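Local coordinates for sulfate permease family protein (PDB 4DGH) that forms the STAS domain of a SulP-family membrane protein that probably transports anions, at residues Tyr7-Ala10 against Thr16-Arg19. Residues are numbered along the deposited sequence; the frame is centred on the assembly and turned at random.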
loop_
_atom_site.group_PDB
_atom_site.type_symbol
_atom_site.label_atom_id
_atom_site.label_comp_id
_atom_site.label_asym_id
_atom_site.label_seq_id
_atom_site.Cartn_x
_atom_site.Cartn_y
_atom_site.Cartn_z
ATOM N N TYR A 7 15.396 -21.889 10.558
ATOM C CA TYR A 7 15.976 -22.650 11.658
ATOM C C TYR A 7 14.975 -23.627 12.311
ATOM O O TYR A 7 15.292 -24.788 12.550
ATOM C CB TYR A 7 16.478 -21.754 12.768
ATOM C CG TYR A 7 17.139 -22.541 13.878
ATOM C CD1 TYR A 7 18.355 -23.190 13.634
ATOM C CD2 TYR A 7 16.589 -22.605 15.177
ATOM C CE1 TYR A 7 18.993 -23.891 14.611
ATOM C CE2 TYR A 7 17.245 -23.325 16.189
ATOM C CZ TYR A 7 18.426 -23.961 15.891
ATOM O OH TYR A 7 19.127 -24.703 16.816
ATOM N N GLU A 8 13.805 -23.115 12.656
ATOM C CA GLU A 8 12.774 -23.985 13.269
ATOM C C GLU A 8 12.272 -25.059 12.315
ATOM O O GLU A 8 12.048 -26.213 12.733
ATOM C CB GLU A 8 11.569 -23.199 13.740
ATOM C CG GLU A 8 11.716 -22.611 15.080
ATOM C CD GLU A 8 12.137 -23.623 16.151
ATOM O OE1 GLU A 8 11.581 -24.739 16.247
ATOM O OE2 GLU A 8 13.061 -23.266 16.892
ATOM N N LEU A 9 12.133 -24.694 11.054
ATOM C CA LEU A 9 11.790 -25.709 10.032
ATOM C C LEU A 9 12.812 -26.848 10.021
ATOM O O LEU A 9 12.424 -28.053 10.109
ATOM C CB LEU A 9 11.590 -25.098 8.657
ATOM C CG LEU A 9 10.290 -24.227 8.479
ATOM C CD1 LEU A 9 10.294 -23.507 7.111
ATOM C CD2 LEU A 9 8.991 -25.042 8.579
ATOM N N ALA A 10 14.109 -26.496 10.002
ATOM C CA ALA A 10 15.129 -27.577 9.964
ATOM C C ALA A 10 15.102 -28.390 11.274
ATOM O O ALA A 10 15.276 -29.623 11.239
ATOM C CB ALA A 10 16.519 -27.011 9.694
ATOM N N THR A 16 10.254 -26.339 3.991
ATOM C CA THR A 16 9.157 -25.487 3.576
ATOM C C THR A 16 8.072 -25.538 4.680
ATOM O O THR A 16 7.930 -26.543 5.414
ATOM C CB THR A 16 8.533 -25.902 2.231
ATOM O OG1 THR A 16 7.839 -27.138 2.365
ATOM C CG2 THR A 16 9.547 -25.932 1.059
ATOM N N LEU A 17 7.328 -24.435 4.785
ATOM C CA LEU A 17 6.260 -24.333 5.751
ATOM C C LEU A 17 5.246 -25.412 5.351
ATOM O O LEU A 17 4.919 -25.576 4.144
ATOM C CB LEU A 17 5.568 -22.981 5.559
ATOM C CG LEU A 17 5.969 -21.774 6.410
ATOM C CD1 LEU A 17 5.012 -20.652 5.943
ATOM C CD2 LEU A 17 5.768 -22.069 7.900
ATOM N N PRO A 18 4.803 -26.203 6.315
ATOM C CA PRO A 18 3.794 -27.213 5.895
ATOM C C PRO A 18 2.489 -26.594 5.520
ATOM O O PRO A 18 2.152 -25.466 5.952
ATOM C CB PRO A 18 3.632 -28.104 7.098
ATOM C CG PRO A 18 3.957 -27.185 8.259
ATOM C CD PRO A 18 4.972 -26.169 7.771
ATOM N N ARG A 19 1.752 -27.352 4.706
ATOM C CA ARG A 19 0.477 -26.901 4.174
ATOM C C ARG A 19 -0.507 -26.432 5.274
ATOM O O ARG A 19 -1.348 -25.543 5.022
ATOM C CB ARG A 19 -0.195 -28.122 3.506
ATOM C CG ARG A 19 -0.777 -27.801 2.168
ATOM C CD ARG A 19 -1.166 -29.120 1.498
ATOM N NE ARG A 19 -2.083 -29.761 2.424
ATOM C CZ ARG A 19 -3.399 -29.612 2.333
ATOM N NH1 ARG A 19 -3.895 -28.914 1.313
ATOM N NH2 ARG A 19 -4.204 -30.170 3.230
#
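Leu9 on helix 3-11 faces the extended chain of Thr16-Pro18, where the two backbones come nearest with the CA atoms of Leu9 and Thr16 7.0 Å apart. Leu9 carries the whole contact from the helix side, and its two methyls lie over one face of the Thr16-Leu17 peptide, CD1 above the C-N bond and CD2 toward the carbonyl oxygen. CD1 rests 3.9 Å from Leu17 N, while CD2 lies 3.7 Å from Thr16 O. With CG anti to its own carbonyl carbon (chi1 -71°) and chi2 extended, the side chain carries the methyls out toward the loop. CD2 also makes two loose apolar contacts, with Pro18 CD at 4.3 Å and Leu17 CD2 at 4.4 Å. The CB of Leu17 points away from the helix, and its side chain packs on Phe61 of the second subunit; Thr16 OG1 accepts a hydrogen bond from Lys99 of that subunit. Arg14 NE donates a hydrogen bond to Thr16 O, the same carbonyl that CD2 approaches. Within the STAS domain the contact thus pins the N-terminal helix 3-11 to the lead-in of strand 21-25, outermost in this chain's parallel sheet, with helix 115-128 alongside, touching Glu8 through Leu119 and Pro18 through Leu123.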